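PDB 6FDF: tRNA (cytosine(38)-C(5))-methyltransferase from Schizosaccharomyces pombe, which methylates carbon 5 of cytosine 38 in the anticodon loop of tRNA(Asp), using S-adenosyl-L-methionine as methyl donor. Local coordinates for residues N149-F160 with W181-V192. Sequence-based numbering, arbitrary orientation.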
loop_
_atom_site.group_PDB
_atom_site.type_symbol
_atom_site.label_atom_id
_atom_site.label_comp_id
_atom_site.label_asym_id
_atom_site.label_seq_id
_atom_site.Cartn_x
_atom_site.Cartn_y
_atom_site.Cartn_z
ATOM N N ASN A 149 18.545 -7.735 12.379
ATOM C CA ASN A 149 19.230 -6.680 11.642
ATOM C C ASN A 149 18.161 -5.932 10.851
ATOM O O ASN A 149 17.558 -6.500 9.935
ATOM C CB ASN A 149 20.297 -7.279 10.723
ATOM C CG ASN A 149 21.185 -6.231 10.078
ATOM O OD1 ASN A 149 20.712 -5.176 9.652
ATOM N ND2 ASN A 149 22.482 -6.530 9.978
ATOM N N LEU A 150 17.889 -4.688 11.239
ATOM C CA LEU A 150 16.825 -3.885 10.643
ATOM C C LEU A 150 17.412 -2.785 9.768
ATOM O O LEU A 150 18.280 -2.025 10.216
ATOM C CB LEU A 150 15.935 -3.266 11.725
ATOM C CG LEU A 150 14.843 -2.293 11.260
ATOM C CD1 LEU A 150 13.727 -3.020 10.528
ATOM C CD2 LEU A 150 14.280 -1.504 12.442
ATOM N N ILE A 151 16.939 -2.698 8.524
ATOM C CA ILE A 151 17.200 -1.535 7.680
ATOM C C ILE A 151 15.864 -0.884 7.347
ATOM O O ILE A 151 14.820 -1.543 7.340
ATOM C CB ILE A 151 17.976 -1.893 6.396
ATOM C CG1 ILE A 151 17.182 -2.887 5.542
ATOM C CG2 ILE A 151 19.346 -2.451 6.753
ATOM C CD1 ILE A 151 17.759 -3.063 4.138
ATOM N N GLU A 152 15.894 0.427 7.114
ATOM C CA GLU A 152 14.658 1.154 6.857
ATOM C C GLU A 152 14.921 2.300 5.892
ATOM O O GLU A 152 16.056 2.757 5.730
ATOM C CB GLU A 152 14.018 1.666 8.156
ATOM C CG GLU A 152 14.885 2.595 8.978
ATOM C CD GLU A 152 14.251 2.932 10.316
ATOM O OE1 GLU A 152 14.492 2.192 11.295
ATOM O OE2 GLU A 152 13.514 3.938 10.387
ATOM N N GLY A 153 13.850 2.767 5.256
ATOM C CA GLY A 153 13.958 3.899 4.351
ATOM C C GLY A 153 12.594 4.325 3.857
ATOM O O GLY A 153 11.586 3.645 4.070
ATOM N N ILE A 154 12.579 5.484 3.196
ATOM C CA ILE A 154 11.383 6.029 2.563
ATOM C C ILE A 154 11.533 5.880 1.057
ATOM O O ILE A 154 12.554 6.285 0.484
ATOM C CB ILE A 154 11.168 7.507 2.941
ATOM C CG1 ILE A 154 11.253 7.698 4.454
ATOM C CG2 ILE A 154 9.840 8.020 2.390
ATOM C CD1 ILE A 154 10.103 7.100 5.203
ATOM N N LEU A 155 10.512 5.315 0.417
ATOM C CA LEU A 155 10.529 5.065 -1.015
ATOM C C LEU A 155 9.178 5.448 -1.602
ATOM O O LEU A 155 8.138 5.288 -0.959
ATOM C CB LEU A 155 10.845 3.594 -1.338
ATOM C CG LEU A 155 12.208 3.073 -0.876
ATOM C CD1 LEU A 155 12.246 1.549 -0.921
ATOM C CD2 LEU A 155 13.316 3.666 -1.741
ATOM N N SER A 156 9.204 5.948 -2.833
ATOM C CA SER A 156 7.978 6.276 -3.539
ATOM C C SER A 156 8.012 5.631 -4.915
ATOM O O SER A 156 9.092 5.435 -5.482
ATOM C CB SER A 156 7.825 7.802 -3.677
ATOM O OG SER A 156 6.714 8.150 -4.487
ATOM N N PRO A 157 6.848 5.295 -5.482
ATOM C CA PRO A 157 6.850 4.653 -6.808
ATOM C C PRO A 157 7.492 5.509 -7.888
ATOM O O PRO A 157 8.043 4.966 -8.856
ATOM C CB PRO A 157 5.357 4.401 -7.077
ATOM C CG PRO A 157 4.740 4.329 -5.711
ATOM C CD PRO A 157 5.500 5.320 -4.880
ATOM N N ASN A 158 7.447 6.835 -7.761
ATOM C CA ASN A 158 8.043 7.644 -8.817
ATOM C C ASN A 158 9.568 7.629 -8.782
ATOM O O ASN A 158 10.195 8.311 -9.600
ATOM C CB ASN A 158 7.508 9.083 -8.765
ATOM C CG ASN A 158 7.745 9.767 -7.429
ATOM O OD1 ASN A 158 8.699 9.464 -6.710
ATOM N ND2 ASN A 158 6.879 10.722 -7.102
ATOM N N GLN A 159 10.175 6.857 -7.880
ATOM C CA GLN A 159 11.596 6.541 -7.953
ATOM C C GLN A 159 11.863 5.297 -8.785
ATOM O O GLN A 159 13.028 4.941 -8.995
ATOM C CB GLN A 159 12.167 6.333 -6.548
ATOM C CG GLN A 159 12.053 7.528 -5.635
ATOM C CD GLN A 159 12.580 7.226 -4.249
ATOM O OE1 GLN A 159 11.959 6.485 -3.490
ATOM N NE2 GLN A 159 13.743 7.777 -3.921
ATOM N N PHE A 160 10.807 4.626 -9.241
ATOM C CA PHE A 160 10.904 3.369 -9.966
ATOM C C PHE A 160 10.165 3.479 -11.296
ATOM O O PHE A 160 9.667 2.481 -11.820
ATOM C CB PHE A 160 10.343 2.216 -9.134
ATOM C CG PHE A 160 11.060 1.997 -7.823
ATOM C CD1 PHE A 160 10.694 2.713 -6.689
ATOM C CD2 PHE A 160 12.088 1.072 -7.719
ATOM C CE1 PHE A 160 11.341 2.512 -5.478
ATOM C CE2 PHE A 160 12.743 0.866 -6.509
ATOM C CZ PHE A 160 12.370 1.588 -5.390
ATOM N N TRP A 181 24.038 -4.838 4.049
ATOM C CA TRP A 181 22.954 -4.575 3.114
ATOM C C TRP A 181 22.448 -3.163 3.351
ATOM O O TRP A 181 22.744 -2.536 4.371
ATOM C CB TRP A 181 21.805 -5.594 3.227
ATOM C CG TRP A 181 21.081 -5.671 4.555
ATOM C CD1 TRP A 181 21.580 -5.385 5.795
ATOM C CD2 TRP A 181 19.722 -6.082 4.755
ATOM N NE1 TRP A 181 20.610 -5.587 6.755
ATOM C CE2 TRP A 181 19.462 -6.015 6.140
ATOM C CE3 TRP A 181 18.699 -6.494 3.895
ATOM C CZ2 TRP A 181 18.221 -6.347 6.684
ATOM C CZ3 TRP A 181 17.470 -6.824 4.434
ATOM C CH2 TRP A 181 17.239 -6.748 5.818
ATOM N N SER A 182 21.692 -2.668 2.377
ATOM C CA SER A 182 21.184 -1.308 2.411
ATOM C C SER A 182 19.870 -1.274 1.652
ATOM O O SER A 182 19.708 -1.976 0.650
ATOM C CB SER A 182 22.181 -0.320 1.789
ATOM O OG SER A 182 21.585 0.952 1.608
ATOM N N ILE A 183 18.945 -0.441 2.129
ATOM C CA ILE A 183 17.668 -0.273 1.444
ATOM C C ILE A 183 17.882 0.183 0.006
ATOM O O ILE A 183 17.081 -0.134 -0.881
ATOM C CB ILE A 183 16.774 0.703 2.239
ATOM C CG1 ILE A 183 15.319 0.591 1.788
ATOM C CG2 ILE A 183 17.288 2.134 2.136
ATOM C CD1 ILE A 183 14.532 -0.442 2.565
ATOM N N ASP A 184 18.977 0.899 -0.259
ATOM C CA ASP A 184 19.218 1.427 -1.594
ATOM C C ASP A 184 19.571 0.341 -2.602
ATOM O O ASP A 184 19.567 0.618 -3.807
ATOM C CB ASP A 184 20.329 2.473 -1.542
ATOM C CG ASP A 184 19.931 3.704 -0.752
ATOM O OD1 ASP A 184 18.770 4.146 -0.881
ATOM O OD2 ASP A 184 20.781 4.233 -0.007
ATOM N N ASP A 185 19.884 -0.877 -2.144
ATOM C CA ASP A 185 20.149 -1.969 -3.073
ATOM C C ASP A 185 18.922 -2.298 -3.909
ATOM O O ASP A 185 19.050 -2.904 -4.978
ATOM C CB ASP A 185 20.624 -3.206 -2.308
ATOM C CG ASP A 185 21.831 -2.919 -1.432
ATOM O OD1 ASP A 185 22.678 -2.102 -1.845
ATOM O OD2 ASP A 185 21.930 -3.506 -0.332
ATOM N N VAL A 186 17.741 -1.879 -3.450
ATOM C CA VAL A 186 16.494 -2.175 -4.133
ATOM C C VAL A 186 16.463 -1.575 -5.531
ATOM O O VAL A 186 15.716 -2.052 -6.390
ATOM C CB VAL A 186 15.316 -1.671 -3.269
ATOM C CG1 VAL A 186 15.124 -0.164 -3.409
ATOM C CG2 VAL A 186 14.054 -2.414 -3.596
ATOM N N PHE A 187 17.261 -0.534 -5.788
ATOM C CA PHE A 187 17.243 0.089 -7.105
ATOM C C PHE A 187 17.955 -0.752 -8.153
ATOM O O PHE A 187 17.712 -0.562 -9.348
ATOM C CB PHE A 187 17.834 1.503 -7.011
ATOM C CG PHE A 187 16.943 2.446 -6.265
ATOM C CD1 PHE A 187 15.800 2.953 -6.865
ATOM C CD2 PHE A 187 17.186 2.753 -4.938
ATOM C CE1 PHE A 187 14.946 3.791 -6.171
ATOM C CE2 PHE A 187 16.321 3.574 -4.234
ATOM C CZ PHE A 187 15.211 4.105 -4.855
ATOM N N GLN A 188 18.808 -1.692 -7.736
ATOM C CA GLN A 188 19.409 -2.638 -8.666
ATOM C C GLN A 188 18.377 -3.578 -9.271
ATOM O O GLN A 188 18.689 -4.275 -10.244
ATOM C CB GLN A 188 20.506 -3.448 -7.974
ATOM C CG GLN A 188 21.685 -2.612 -7.504
ATOM C CD GLN A 188 22.561 -3.345 -6.505
ATOM O OE1 GLN A 188 22.746 -4.559 -6.596
ATOM N NE2 GLN A 188 23.104 -2.609 -5.542
ATOM N N PHE A 189 17.153 -3.587 -8.738
ATOM C CA PHE A 189 16.061 -4.394 -9.260
ATOM C C PHE A 189 15.162 -3.633 -10.209
ATOM O O PHE A 189 14.468 -4.262 -11.014
ATOM C CB PHE A 189 15.172 -4.933 -8.136
ATOM C CG PHE A 189 15.859 -5.883 -7.224
ATOM C CD1 PHE A 189 16.327 -7.096 -7.699
ATOM C CD2 PHE A 189 15.999 -5.591 -5.880
ATOM C CE1 PHE A 189 16.952 -7.989 -6.854
ATOM C CE2 PHE A 189 16.620 -6.480 -5.028
ATOM C CZ PHE A 189 17.095 -7.682 -5.513
ATOM N N SER A 190 15.152 -2.310 -10.151
ATOM C CA SER A 190 14.250 -1.574 -11.016
ATOM C C SER A 190 14.921 -1.490 -12.376
ATOM O O SER A 190 15.897 -0.754 -12.558
ATOM C CB SER A 190 13.944 -0.191 -10.446
ATOM O OG SER A 190 15.096 0.633 -10.424
ATOM N N GLU A 191 14.380 -2.252 -13.332
ATOM C CA GLU A 191 14.963 -2.377 -14.661
ATOM C C GLU A 191 15.021 -1.026 -15.339
ATOM O O GLU A 191 15.812 -0.813 -16.267
ATOM C CB GLU A 191 14.081 -3.322 -15.478
ATOM C CG GLU A 191 13.886 -2.901 -16.922
ATOM C CD GLU A 191 12.935 -3.794 -17.668
ATOM O OE1 GLU A 191 13.132 -3.995 -18.884
ATOM O OE2 GLU A 191 11.964 -4.260 -17.040
ATOM N N VAL A 192 14.255 -0.092 -14.792
ATOM C CA VAL A 192 14.068 1.228 -15.354
ATOM C C VAL A 192 15.353 2.015 -15.548
ATOM O O VAL A 192 16.287 1.972 -14.736
ATOM C CB VAL A 192 13.069 2.031 -14.516
ATOM C CG1 VAL A 192 13.674 2.433 -13.206
ATOM C CG2 VAL A 192 12.852 3.268 -15.285
HETATM O O HOH W 1 14.697 3.518 -10.572
#
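Leu155 reaches toward residues 183-188 with both branches, CD1 toward Val186 CG1 and CD2 to Phe187 CZ at 3.7 Å, so that one forked leucine packs against a valine and a ring at once. Beside it Phe160 and Phe187 are nearly parallel (10°) but displaced, with little ring-on-ring overlap: Phe187 CE1 sits over one face of Phe160, 3.5 Å from its CZ, while Val186 CG1 meets that ring at its edge. Toward the strand's start, Gly153 faces Ile183, where a beta carbon would collide with Ile183 CG2. Residues 149-155 belong to strand 148-155, outermost in the Rossmann-like methyltransferase sheet and hydrogen-bonded on one flank to antiparallel strand 168-175; the 3-10 turns of 183-188 pack against it, with Ile183 and Val186 also touching helix 318-328. Further along, the Trp181 indole offers a broad apolar face to branched Ile151 and an edge N-H to an amide oxygen. With Ile151 CG1 between the backbone N and carbonyl carbon (chi1 61°), CD1 lies 3.6 Å from the six-membered ring centroid, a CH-pi contact, while CG2 covers NE1. Trp181 NE1 donates a nearly straight bond (173°) to Asn149 OD1 at 2.9 Å, in the indole plane but from above the amide plane. A leucine in place of Trp181 would probably leave Asn149 OD1 without this donor and Ile151 without its flat cover. At the far end, a water donates to Gln159 O at 2.7 Å and also hydrogen-bonds Ser190 OG.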